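Local coordinates for uncharacterized protein conserved in bacteria (PDB 5DMH) that catalyses the ATP-dependent phosphorylation of 3-oxo-tetronate to 3-oxo-tetronate 4-phosphate, as a member of the four-carbon acid sugar kinase family, at residues 300-305 and 441-446; 46-51 and 408-413; 116-121 and 148-153; 384-389 and 426-431. All blocks are in the same frame, centred on the assembly; numbering follows the deposited sequence. Where two conformers were deposited one is given.

Interaction 1 (300-305 and 441-446); sequences NGQVAR and PDFFDE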
loop_
_atom_site.group_PDB
_atom_site.type_symbol
_atom_site.label_atom_id
_atom_site.label_comp_id
_atom_site.label_asym_id
_atom_site.label_seq_id
_atom_site.Cartn_x
_atom_site.Cartn_y
_atom_site.Cartn_z
ATOM N N ASN A 300 -1.793 3.511 16.988
ATOM C CA ASN A 300 -2.045 3.982 18.359
ATOM C C ASN A 300 -1.003 3.427 19.314
ATOM O O ASN A 300 -0.461 4.160 20.182
ATOM C CB ASN A 300 -3.492 3.720 18.813
ATOM C CG ASN A 300 -4.452 4.838 18.388
ATOM O OD1 ASN A 300 -4.599 5.845 19.076
ATOM N ND2 ASN A 300 -5.110 4.656 17.255
ATOM N N GLY A 301 -0.702 2.142 19.164
ATOM C CA GLY A 301 0.274 1.502 20.006
ATOM C C GLY A 301 1.680 2.031 19.794
ATOM O O GLY A 301 2.461 2.145 20.750
ATOM N N GLN A 302 1.990 2.406 18.554
ATOM C CA GLN A 302 3.312 2.965 18.211
ATOM C C GLN A 302 3.508 4.361 18.778
ATOM O O GLN A 302 4.586 4.689 19.264
ATOM C CB GLN A 302 3.534 2.946 16.686
ATOM C CG GLN A 302 3.812 1.529 16.178
ATOM C CD GLN A 302 3.295 1.221 14.790
ATOM O OE1 GLN A 302 2.649 2.042 14.127
ATOM N NE2 GLN A 302 3.525 -0.025 14.365
ATOM N N VAL A 303 2.446 5.155 18.742
ATOM C CA VAL A 303 2.435 6.489 19.342
ATOM C C VAL A 303 2.570 6.382 20.870
ATOM O O VAL A 303 3.358 7.095 21.506
ATOM C CB VAL A 303 1.132 7.213 18.946
ATOM C CG1 VAL A 303 0.883 8.431 19.818
ATOM C CG2 VAL A 303 1.139 7.572 17.442
ATOM N N ALA A 304 1.827 5.458 21.470
ATOM C CA ALA A 304 1.882 5.298 22.935
ATOM C C ALA A 304 3.285 4.898 23.391
ATOM O O ALA A 304 3.780 5.350 24.428
ATOM C CB ALA A 304 0.871 4.290 23.367
ATOM N N ARG A 305 3.923 4.022 22.626
ATOM C CA ARG A 305 5.271 3.580 22.961
ATOM C C ARG A 305 6.235 4.775 22.920
ATOM O O ARG A 305 7.038 4.971 23.824
ATOM C CB ARG A 305 5.705 2.506 21.978
ATOM C CG ARG A 305 7.096 1.981 22.183
ATOM C CD ARG A 305 7.321 1.492 23.597
ATOM N NE ARG A 305 8.588 0.778 23.697
ATOM C CZ ARG A 305 9.280 0.603 24.820
ATOM N NH1 ARG A 305 8.846 1.086 25.981
ATOM N NH2 ARG A 305 10.424 -0.060 24.774
ATOM N N PRO A 441 5.143 -2.552 18.034
ATOM C CA PRO A 441 5.049 -1.377 18.912
ATOM C C PRO A 441 6.208 -0.406 18.830
ATOM O O PRO A 441 6.007 0.795 19.041
ATOM C CB PRO A 441 5.014 -1.993 20.317
ATOM C CG PRO A 441 4.499 -3.366 20.109
ATOM C CD PRO A 441 4.943 -3.813 18.773
ATOM N N ASP A 442 7.386 -0.933 18.517
ATOM C CA ASP A 442 8.606 -0.144 18.503
ATOM C C ASP A 442 8.994 0.374 17.118
ATOM O O ASP A 442 10.116 0.841 16.919
ATOM C CB ASP A 442 9.737 -0.973 19.093
ATOM C CG ASP A 442 9.541 -1.239 20.586
ATOM O OD1 ASP A 442 9.101 -0.316 21.303
ATOM O OD2 ASP A 442 9.796 -2.367 21.035
ATOM N N PHE A 443 8.062 0.309 16.171
ATOM C CA PHE A 443 8.376 0.562 14.785
ATOM C C PHE A 443 8.986 1.955 14.506
ATOM O O PHE A 443 9.887 2.063 13.705
ATOM C CB PHE A 443 7.151 0.378 13.916
ATOM C CG PHE A 443 7.399 0.703 12.484
ATOM C CD1 PHE A 443 7.912 -0.245 11.628
ATOM C CD2 PHE A 443 7.141 1.993 11.994
ATOM C CE1 PHE A 443 8.138 0.080 10.286
ATOM C CE2 PHE A 443 7.392 2.318 10.691
ATOM C CZ PHE A 443 7.885 1.374 9.828
ATOM N N PHE A 444 8.504 3.003 15.167
ATOM C CA PHE A 444 8.954 4.342 14.826
ATOM C C PHE A 444 10.475 4.444 15.032
ATOM O O PHE A 444 11.202 4.966 14.174
ATOM C CB PHE A 444 8.241 5.405 15.672
ATOM C CG PHE A 444 6.778 5.584 15.379
ATOM C CD1 PHE A 444 6.182 5.139 14.191
ATOM C CD2 PHE A 444 5.986 6.243 16.292
ATOM C CE1 PHE A 444 4.857 5.357 13.968
ATOM C CE2 PHE A 444 4.667 6.454 16.062
ATOM C CZ PHE A 444 4.087 6.014 14.888
ATOM N N ASP A 445 10.959 3.952 16.173
ATOM C CA ASP A 445 12.397 3.942 16.465
ATOM C C ASP A 445 13.164 3.000 15.565
ATOM O O ASP A 445 14.231 3.344 15.062
ATOM C CB ASP A 445 12.677 3.599 17.945
ATOM C CG ASP A 445 14.154 3.641 18.272
ATOM O OD1 ASP A 445 14.748 4.732 18.206
ATOM O OD2 ASP A 445 14.742 2.595 18.580
ATOM N N GLU A 446 12.628 1.797 15.377
ATOM C CA GLU A 446 13.237 0.843 14.462
ATOM C C GLU A 446 13.440 1.444 13.072
ATOM O O GLU A 446 14.523 1.321 12.482
ATOM C CB GLU A 446 12.390 -0.425 14.373
ATOM C CG GLU A 446 12.435 -1.263 15.636
ATOM C CD GLU A 446 11.418 -2.391 15.623
ATOM O OE1 GLU A 446 10.220 -2.136 15.372
ATOM O OE2 GLU A 446 11.822 -3.538 15.841
HETATM O O HOH W 1 6.744 3.141 18.053
#
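Gln-302, in the middle of the helical segment 300-305, comes closest to Pro-441, their CA atoms 4.7 Å apart, where the loop ahead of helix 443-451 passes alongside helix 297-308. Gln-302 also supplies most of the buried surface on its side. Its CB sits over one face of the Phe-444 ring, 3.8 Å from the ring centroid and 18° off the normal, a CH-pi contact displaced toward the edge of the ring. In the plane of the same ring, Val-303 CG2 lies 3.9 Å from Phe-444 CE2. With CG anti to the carbonyl carbon (chi1 -74°) and a bend at chi2, the glutamine carries its amide past Pro-441 toward the first turn of the second helix, where Gln-302 NE2 approaches Phe-443 CB at 3.7 Å. That amide is well occupied: OE1 takes a hydrogen bond from Lys-434, and NE2 donates to the carbonyls of Phe-438 and Gly-440. Farther out, in the conformer given, Arg-305 NE forms a salt bridge with Asp-442 OD1 at 2.7 Å; a second conformer of the aspartate makes it less certain. Between the ion pair and the phenylalanine ring, one water donates to both Gln-302 O and Pro-441 O, joining two carbonyls that could not bond directly. Apolar, amide and ionic contacts thus fasten the loop and the first turn of helix 443-451 to helix 297-308, and the Gln-302 amide, about 9 Å from ADP, ties that helix to residues on both sides of Gly-436, an inferred ATP-binding residue.

Interaction 2 (46-51 and 408-413); sequences DLANTL and LRIGAQ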
loop_
_atom_site.group_PDB
_atom_site.type_symbol
_atom_site.label_atom_id
_atom_site.label_comp_id
_atom_site.label_asym_id
_atom_site.label_seq_id
_atom_site.Cartn_x
_atom_site.Cartn_y
_atom_site.Cartn_z
ATOM N N ASP A 46 5.359 -1.884 -0.097
ATOM C CA ASP A 46 5.089 -3.250 0.379
ATOM C C ASP A 46 5.271 -4.221 -0.777
ATOM O O ASP A 46 6.089 -5.127 -0.716
ATOM C CB ASP A 46 3.661 -3.282 0.944
ATOM C CG ASP A 46 3.195 -4.658 1.405
ATOM O OD1 ASP A 46 4.001 -5.613 1.502
ATOM O OD2 ASP A 46 1.976 -4.772 1.695
ATOM N N LEU A 47 4.528 -4.007 -1.857
ATOM C CA LEU A 47 4.711 -4.802 -3.076
ATOM C C LEU A 47 6.150 -4.802 -3.615
ATOM O O LEU A 47 6.707 -5.861 -3.891
ATOM C CB LEU A 47 3.751 -4.300 -4.146
ATOM C CG LEU A 47 3.909 -4.957 -5.521
ATOM C CD1 LEU A 47 3.725 -6.462 -5.419
ATOM C CD2 LEU A 47 2.932 -4.351 -6.479
ATOM N N ALA A 48 6.767 -3.631 -3.768
ATOM C CA ALA A 48 8.110 -3.578 -4.280
ATOM C C ALA A 48 9.060 -4.361 -3.361
ATOM O O ALA A 48 9.946 -5.042 -3.832
ATOM C CB ALA A 48 8.585 -2.140 -4.471
ATOM N N ASN A 49 8.856 -4.271 -2.059
ATOM C CA ASN A 49 9.677 -5.043 -1.122
ATOM C C ASN A 49 9.611 -6.548 -1.415
ATOM O O ASN A 49 10.632 -7.231 -1.471
ATOM C CB ASN A 49 9.208 -4.753 0.308
ATOM C CG ASN A 49 9.989 -5.532 1.368
ATOM O OD1 ASN A 49 11.209 -5.399 1.510
ATOM N ND2 ASN A 49 9.270 -6.360 2.112
ATOM N N THR A 50 8.394 -7.055 -1.569
ATOM C CA THR A 50 8.188 -8.456 -1.893
ATOM C C THR A 50 8.823 -8.843 -3.211
ATOM O O THR A 50 9.459 -9.899 -3.308
ATOM C CB THR A 50 6.682 -8.819 -1.875
ATOM O OG1 THR A 50 6.270 -8.889 -0.502
ATOM C CG2 THR A 50 6.459 -10.177 -2.539
ATOM N N LEU A 51 8.697 -7.990 -4.223
ATOM C CA LEU A 51 9.339 -8.279 -5.502
ATOM C C LEU A 51 10.872 -8.289 -5.410
ATOM O O LEU A 51 11.516 -9.200 -5.932
ATOM C CB LEU A 51 8.870 -7.287 -6.560
ATOM C CG LEU A 51 7.405 -7.462 -6.935
ATOM C CD1 LEU A 51 6.966 -6.266 -7.772
ATOM C CD2 LEU A 51 7.187 -8.757 -7.670
ATOM N N LEU A 408 11.383 6.048 -5.935
ATOM C CA LEU A 408 12.024 5.492 -4.753
ATOM C C LEU A 408 12.783 4.223 -5.140
ATOM O O LEU A 408 12.325 3.426 -5.986
ATOM C CB LEU A 408 10.994 5.148 -3.680
ATOM C CG LEU A 408 10.266 6.320 -3.027
ATOM C CD1 LEU A 408 9.173 5.851 -2.098
ATOM C CD2 LEU A 408 11.268 7.192 -2.310
ATOM N N ARG A 409 13.942 4.062 -4.501
ATOM C CA ARG A 409 14.706 2.824 -4.525
ATOM C C ARG A 409 14.377 2.039 -3.252
ATOM O O ARG A 409 14.305 2.606 -2.177
ATOM C CB ARG A 409 16.212 3.122 -4.563
ATOM C CG ARG A 409 17.034 1.853 -4.576
ATOM C CD ARG A 409 18.290 2.005 -5.399
ATOM N NE ARG A 409 19.329 2.716 -4.672
ATOM C CZ ARG A 409 20.410 2.146 -4.133
ATOM N NH1 ARG A 409 20.612 0.837 -4.220
ATOM N NH2 ARG A 409 21.302 2.897 -3.500
ATOM N N ILE A 410 14.190 0.733 -3.384
ATOM C CA ILE A 410 13.758 -0.105 -2.272
ATOM C C ILE A 410 14.943 -0.717 -1.533
ATOM O O ILE A 410 15.781 -1.385 -2.129
ATOM C CB ILE A 410 12.824 -1.225 -2.803
ATOM C CG1 ILE A 410 11.767 -0.626 -3.751
ATOM C CG2 ILE A 410 12.164 -1.977 -1.671
ATOM C CD1 ILE A 410 10.884 0.479 -3.130
ATOM N N GLY A 411 15.029 -0.462 -0.237
ATOM C CA GLY A 411 16.089 -1.024 0.575
ATOM C C GLY A 411 15.567 -2.220 1.350
ATOM O O GLY A 411 14.669 -2.933 0.877
ATOM N N ALA A 412 16.088 -2.399 2.560
ATOM C CA ALA A 412 15.820 -3.588 3.349
ATOM C C ALA A 412 14.514 -3.501 4.105
ATOM O O ALA A 412 14.077 -2.416 4.486
ATOM C CB ALA A 412 16.970 -3.851 4.323
ATOM N N GLN A 413 13.898 -4.664 4.331
ATOM C CA GLN A 413 12.658 -4.731 5.095
ATOM C C GLN A 413 12.921 -4.308 6.539
ATOM O O GLN A 413 13.849 -4.797 7.172
ATOM C CB GLN A 413 12.096 -6.162 5.065
ATOM C CG GLN A 413 10.798 -6.330 5.855
ATOM C CD GLN A 413 10.109 -7.642 5.555
ATOM O OE1 GLN A 413 9.806 -7.954 4.392
ATOM N NE2 GLN A 413 9.870 -8.433 6.592
HETATM O O HOH W 2 13.384 -5.224 0.230
#
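Asn-49 and Gln-413 join their side-chain amides across this contact, while Ile-410 fills the apolar part beside them. Asn-49 has the largest share of the buried surface. Its CG is anti to the backbone N, an orientation that brings the amide off the flank of the helix toward the strand. Asn-49 ND2 then donates to Gln-413 OE1 at 2.8 Å. The bond lies close to the Asn-49 amide plane but is tilted 19° from the carbonyl plane of the glutamine, and the two amide planes stand 57° apart. The other end of the asparagine is served by a water, which donates both to Asn-49 OD1 and to Gly-411 O, so both ends of one amide are tied to the strand. Ile-410 uses two branches: CG1 reaches Ala-48 CB at 3.6 Å, with CD1 nearly as close, whereas Ile-410 CG2 lies against the helix backbone, 4.0 Å from Asn-49 CA. The small alanine allows the isoleucine to come near the helix; the axis of segment 46-51 passes 8.7 Å from that of 408-413. Segment 46-51 belongs to the sugar-binding N-terminal domain and segment 408-413 to the nucleotide-binding C-terminal domain, making this an interdomain contact. The two segments, parts of helix 41-53 and strand 407-415, run at 67° to each other; strand 58-62 touches both Ala-48 and Ile-410, and Pro-419 of strand 418-423 packs on Asn-49.

Interaction 3 (116-121 and 148-153); sequences YCSTFD and PAFPEN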
loop_
_atom_site.group_PDB
_atom_site.type_symbol
_atom_site.label_atom_id
_atom_site.label_comp_id
_atom_site.label_asym_id
_atom_site.label_seq_id
_atom_site.Cartn_x
_atom_site.Cartn_y
_atom_site.Cartn_z
ATOM N N TYR A 116 -3.826 -3.485 -4.002
ATOM C CA TYR A 116 -4.660 -2.802 -3.039
ATOM C C TYR A 116 -4.387 -3.389 -1.630
ATOM O O TYR A 116 -3.500 -4.225 -1.431
ATOM C CB TYR A 116 -6.135 -2.875 -3.444
ATOM C CG TYR A 116 -6.593 -4.246 -3.867
ATOM C CD1 TYR A 116 -6.693 -5.261 -2.958
ATOM C CD2 TYR A 116 -6.844 -4.529 -5.201
ATOM C CE1 TYR A 116 -7.072 -6.521 -3.341
ATOM C CE2 TYR A 116 -7.217 -5.762 -5.599
ATOM C CZ TYR A 116 -7.333 -6.770 -4.677
ATOM O OH TYR A 116 -7.702 -8.011 -5.103
ATOM N N CYS A 117 -5.131 -2.941 -0.651
ATOM C CA CYS A 117 -4.791 -3.286 0.718
ATOM C C CYS A 117 -5.141 -4.743 1.039
ATOM O O CYS A 117 -6.127 -5.284 0.540
ATOM C CB CYS A 117 -5.542 -2.379 1.656
ATOM S SG CYS A 117 -4.807 -2.199 3.275
ATOM N N SER A 118 -4.331 -5.348 1.894
ATOM C CA SER A 118 -4.596 -6.696 2.370
ATOM C C SER A 118 -5.856 -6.778 3.223
ATOM O O SER A 118 -6.341 -7.878 3.496
ATOM C CB SER A 118 -3.371 -7.289 3.083
ATOM O OG SER A 118 -2.953 -6.513 4.183
ATOM N N THR A 119 -6.400 -5.630 3.629
ATOM C CA THR A 119 -7.685 -5.617 4.316
ATOM C C THR A 119 -8.846 -5.157 3.419
ATOM O O THR A 119 -9.954 -4.905 3.886
ATOM C CB THR A 119 -7.642 -4.836 5.669
ATOM O OG1 THR A 119 -6.860 -3.640 5.537
ATOM C CG2 THR A 119 -7.035 -5.679 6.769
ATOM N N PHE A 120 -8.563 -5.053 2.123
ATOM C CA PHE A 120 -9.547 -4.895 1.054
ATOM C C PHE A 120 -10.214 -3.538 1.106
ATOM O O PHE A 120 -11.318 -3.396 0.639
ATOM C CB PHE A 120 -10.592 -6.006 1.077
ATOM C CG PHE A 120 -11.036 -6.470 -0.299
ATOM C CD1 PHE A 120 -10.128 -7.032 -1.195
ATOM C CD2 PHE A 120 -12.361 -6.372 -0.682
ATOM C CE1 PHE A 120 -10.548 -7.490 -2.465
ATOM C CE2 PHE A 120 -12.771 -6.814 -1.934
ATOM C CZ PHE A 120 -11.855 -7.377 -2.818
ATOM N N ASP A 121 -9.488 -2.557 1.642
ATOM C CA ASP A 121 -9.986 -1.225 1.924
ATOM C C ASP A 121 -10.711 -0.616 0.722
ATOM O O ASP A 121 -10.124 -0.383 -0.329
ATOM C CB ASP A 121 -8.847 -0.297 2.374
ATOM C CG ASP A 121 -8.156 -0.770 3.627
ATOM O OD1 ASP A 121 -8.111 -2.005 3.848
ATOM O OD2 ASP A 121 -7.654 0.085 4.413
ATOM N N PRO A 148 -6.190 -10.613 -1.434
ATOM C CA PRO A 148 -5.468 -9.782 -0.457
ATOM C C PRO A 148 -4.716 -10.541 0.643
ATOM O O PRO A 148 -4.208 -9.893 1.551
ATOM C CB PRO A 148 -6.578 -8.946 0.154
ATOM C CG PRO A 148 -7.833 -9.836 0.053
ATOM C CD PRO A 148 -7.659 -10.539 -1.263
ATOM N N ALA A 149 -4.635 -11.874 0.587
ATOM C CA ALA A 149 -3.994 -12.617 1.674
ATOM C C ALA A 149 -2.513 -12.237 1.880
ATOM O O ALA A 149 -1.772 -11.941 0.911
ATOM C CB ALA A 149 -4.127 -14.108 1.430
ATOM N N PHE A 150 -2.078 -12.299 3.139
ATOM C CA PHE A 150 -0.745 -11.868 3.514
ATOM C C PHE A 150 -0.406 -12.536 4.855
ATOM O O PHE A 150 -0.429 -11.892 5.899
ATOM C CB PHE A 150 -0.767 -10.320 3.645
ATOM C CG PHE A 150 0.603 -9.658 3.709
ATOM C CD1 PHE A 150 1.771 -10.391 3.837
ATOM C CD2 PHE A 150 0.698 -8.277 3.626
ATOM C CE1 PHE A 150 2.987 -9.773 3.885
ATOM C CE2 PHE A 150 1.913 -7.647 3.671
ATOM C CZ PHE A 150 3.072 -8.391 3.801
ATOM N N PRO A 151 -0.129 -13.849 4.829
ATOM C CA PRO A 151 0.076 -14.589 6.079
ATOM C C PRO A 151 1.131 -13.990 7.006
ATOM O O PRO A 151 0.962 -14.024 8.230
ATOM C CB PRO A 151 0.522 -15.975 5.585
ATOM C CG PRO A 151 -0.284 -16.148 4.318
ATOM C CD PRO A 151 -0.223 -14.753 3.671
ATOM N N GLU A 152 2.203 -13.459 6.439
ATOM C CA GLU A 152 3.278 -12.870 7.214
ATOM C C GLU A 152 2.760 -11.726 8.096
ATOM O O GLU A 152 3.376 -11.383 9.122
ATOM C CB GLU A 152 4.366 -12.348 6.269
ATOM C CG GLU A 152 5.706 -11.977 6.922
ATOM C CD GLU A 152 6.634 -11.122 6.028
ATOM O OE1 GLU A 152 6.275 -10.779 4.865
ATOM O OE2 GLU A 152 7.719 -10.729 6.522
ATOM N N ASN A 153 1.663 -11.110 7.666
ATOM C CA ASN A 153 1.026 -10.024 8.405
ATOM C C ASN A 153 -0.335 -10.459 8.909
ATOM O O ASN A 153 -1.192 -9.621 9.243
ATOM C CB ASN A 153 0.911 -8.747 7.558
ATOM C CG ASN A 153 1.952 -7.686 7.926
ATOM O OD1 ASN A 153 2.311 -7.521 9.094
ATOM N ND2 ASN A 153 2.450 -6.971 6.912
#
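Pro-148 presents its ring to two aromatic residues in different ways. Its CB lies at the edge of the Tyr-116 ring, near the ring plane and 4.3 Å from Tyr-116 CE1, while Pro-148 CG approaches Phe-120 CD1 obliquely at 3.8 Å. The phenylalanine and proline side chains slant across one another, and Leu-187 of helix 187-193 touches both. Tyr-116 is held at its far end by a hydrogen bond between OH and Thr-253 OG1. Ser-118 meets the other side of the contact through its CB, which is 3.1 Å from Pro-148 O and 4.0 Å from Phe-150 CB. A further CA-H...O contact joins Ser-118 CA to Pro-148 O at 3.3 Å, although its angle of 121° is far from straight. Both segments are loops that follow parallel strands, 111-115 and 144-147, in the sugar-binding N-terminal domain, and the first folds into a type I beta turn from Cys-117 to Phe-120. The turn lies near the nucleotide, the Cys-117 side chain about 6 Å from bound ADP. With chi1 at 58°, Ser-118 keeps CB against Pro-148 O while OG turns to its hydrogen-bond partner Arg-155, passing the edge of the Phe-150 ring. Asn-153 CB, from the same segment as that ring, lies over the centre of one of its faces. Thr-119, inside the turn, donates through OG1 to the syn lone pair of Asp-121 OD1 just past it.

Interaction 4 (384-389 and 426-431); sequences GTRRFV and AKPLAL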
loop_
_atom_site.group_PDB
_atom_site.type_symbol
_atom_site.label_atom_id
_atom_site.label_comp_id
_atom_site.label_asym_id
_atom_site.label_seq_id
_atom_site.Cartn_x
_atom_site.Cartn_y
_atom_site.Cartn_z
ATOM N N GLY A 384 16.024 20.997 5.908
ATOM C CA GLY A 384 17.144 20.065 5.860
ATOM C C GLY A 384 16.848 18.655 6.391
ATOM O O GLY A 384 17.757 17.834 6.506
ATOM N N THR A 385 15.595 18.376 6.712
ATOM C CA THR A 385 15.226 17.061 7.241
ATOM C C THR A 385 15.420 16.035 6.127
ATOM O O THR A 385 15.072 16.309 4.978
ATOM C CB THR A 385 13.776 17.069 7.794
ATOM O OG1 THR A 385 13.720 17.943 8.935
ATOM C CG2 THR A 385 13.333 15.670 8.214
ATOM N N ARG A 386 16.022 14.887 6.461
ATOM C CA ARG A 386 16.409 13.895 5.461
ATOM C C ARG A 386 15.723 12.539 5.678
ATOM O O ARG A 386 15.661 11.731 4.754
ATOM C CB ARG A 386 17.922 13.695 5.462
ATOM C CG ARG A 386 18.705 14.953 5.127
ATOM C CD ARG A 386 18.691 15.232 3.640
ATOM N NE ARG A 386 19.347 14.150 2.903
ATOM C CZ ARG A 386 20.663 13.993 2.813
ATOM N NH1 ARG A 386 21.481 14.859 3.396
ATOM N NH2 ARG A 386 21.162 12.973 2.129
ATOM N N ARG A 387 15.253 12.275 6.900
ATOM C CA ARG A 387 14.610 10.976 7.208
ATOM C C ARG A 387 13.162 11.198 7.621
ATOM O O ARG A 387 12.883 11.970 8.534
ATOM C CB ARG A 387 15.350 10.221 8.331
ATOM C CG ARG A 387 16.821 9.879 8.032
ATOM C CD ARG A 387 17.513 9.233 9.235
ATOM N NE ARG A 387 17.695 10.202 10.304
ATOM C CZ ARG A 387 17.559 9.976 11.609
ATOM N NH1 ARG A 387 17.755 10.977 12.460
ATOM N NH2 ARG A 387 17.238 8.785 12.079
ATOM N N PHE A 388 12.255 10.511 6.934
ATOM C CA PHE A 388 10.824 10.634 7.172
ATOM C C PHE A 388 10.192 9.282 7.376
ATOM O O PHE A 388 10.211 8.433 6.463
ATOM C CB PHE A 388 10.166 11.302 5.961
ATOM C CG PHE A 388 10.692 12.665 5.645
ATOM C CD1 PHE A 388 11.902 12.824 4.984
ATOM C CD2 PHE A 388 9.956 13.800 5.966
ATOM C CE1 PHE A 388 12.373 14.091 4.673
ATOM C CE2 PHE A 388 10.431 15.052 5.654
ATOM C CZ PHE A 388 11.629 15.203 5.022
ATOM N N VAL A 389 9.602 9.082 8.557
ATOM C CA VAL A 389 8.770 7.912 8.855
ATOM C C VAL A 389 7.317 8.366 8.886
ATOM O O VAL A 389 6.964 9.250 9.644
ATOM C CB VAL A 389 9.131 7.305 10.232
ATOM C CG1 VAL A 389 8.231 6.124 10.550
ATOM C CG2 VAL A 389 10.600 6.908 10.264
ATOM N N ALA A 426 20.662 13.826 -5.553
ATOM C CA ALA A 426 22.083 13.810 -5.241
ATOM C C ALA A 426 22.261 13.640 -3.737
ATOM O O ALA A 426 23.127 12.895 -3.287
ATOM C CB ALA A 426 22.764 15.080 -5.729
ATOM N N LYS A 427 21.434 14.341 -2.967
ATOM C CA LYS A 427 21.350 14.131 -1.524
ATOM C C LYS A 427 20.004 13.472 -1.204
ATOM O O LYS A 427 18.998 14.141 -0.969
ATOM C CB LYS A 427 21.519 15.451 -0.770
ATOM C CG LYS A 427 22.946 15.968 -0.809
ATOM C CD LYS A 427 23.097 17.306 -0.101
ATOM C CE LYS A 427 22.603 18.456 -0.970
ATOM N NZ LYS A 427 23.452 19.685 -0.819
ATOM N N PRO A 428 19.978 12.142 -1.200
ATOM C CA PRO A 428 18.657 11.498 -1.127
ATOM C C PRO A 428 17.898 11.792 0.160
ATOM O O PRO A 428 18.491 12.227 1.153
ATOM C CB PRO A 428 18.988 9.998 -1.189
ATOM C CG PRO A 428 20.389 9.906 -1.719
ATOM C CD PRO A 428 21.081 11.169 -1.249
ATOM N N LEU A 429 16.595 11.550 0.124
ATOM C CA LEU A 429 15.780 11.434 1.320
ATOM C C LEU A 429 15.603 9.958 1.609
ATOM O O LEU A 429 15.593 9.144 0.699
ATOM C CB LEU A 429 14.411 12.085 1.131
ATOM C CG LEU A 429 14.430 13.524 0.631
ATOM C CD1 LEU A 429 13.011 14.026 0.398
ATOM C CD2 LEU A 429 15.190 14.428 1.624
ATOM N N ALA A 430 15.480 9.616 2.881
ATOM C CA ALA A 430 15.181 8.244 3.264
ATOM C C ALA A 430 13.787 8.230 3.861
ATOM O O ALA A 430 13.469 9.023 4.759
ATOM C CB ALA A 430 16.204 7.727 4.261
ATOM N N LEU A 431 12.950 7.337 3.340
ATOM C CA LEU A 431 11.555 7.257 3.721
ATOM C C LEU A 431 11.160 5.865 4.172
ATOM O O LEU A 431 11.583 4.871 3.576
ATOM C CB LEU A 431 10.673 7.559 2.511
ATOM C CG LEU A 431 10.847 8.902 1.796
ATOM C CD1 LEU A 431 9.940 8.905 0.591
ATOM C CD2 LEU A 431 10.455 9.991 2.700
#
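Arg-386 turns one face of its guanidinium to Lys-427 CB, which lies off-centre above it, and gives its edge to the carbonyl of Pro-428. The other flat group, the Phe-388 ring, has Thr-385 CG2 over one face, while Leu-429 CD2 and Ala-430 O lie near its plane at the edge. Bends at chi2 and chi3 curl the arginine chain back along the neighbouring segment, where it grips Pro-428 O side-on with two nitrogens. Arg-386 NE donates to Pro-428 O at 2.7 Å. Arg-386 NH2 reaches Pro-428 O at 2.9 Å, on a lone pair in the carbonyl plane. This double grip extends the pairing of the two segments beyond their regular strand residues. Within the strands the bonding is parallel: Ala-430 N donates to Arg-386 O at 2.8 Å, and Phe-388 N to Ala-430 O at 2.9 Å, both close to straight. Phe-388 and Leu-431 share one face, and Leu-431 CD2 packs against Phe-388 CB at 3.5 Å. Arg-387 and Ala-430 share the other, with Arg-387 sending its guanidinium to the carbonyls of Gly-286 and Leu-448. Strands 387-391 and 430-434 are thus adjacent within the nucleotide-binding domain, with strand 288-292 beyond the first and strand 418-423 beyond the second, while helix 443-451 packs on Val-389.

Interactions 2, 3 and 4 are buried, whereas interaction 1 is only partly so, its salt bridge involving partly exposed residues. The two contacts inside the nucleotide-binding domain differ in kind: interaction 4 is backbone pairing of neighbouring strands, interaction 1 docking of one helix on a loop and the start of another. They meet where Phe-443 packs on Val-389. Interaction 2 alone joins the two domains, through amides, a water and Ile-410 on Ala-48. It touches interaction 3, a largely apolar loop contact of the sugar-binding domain, by a probable hydrogen bond between Gln-413 and Glu-152, and interaction 4 by packing of Leu-408 on Leu-431.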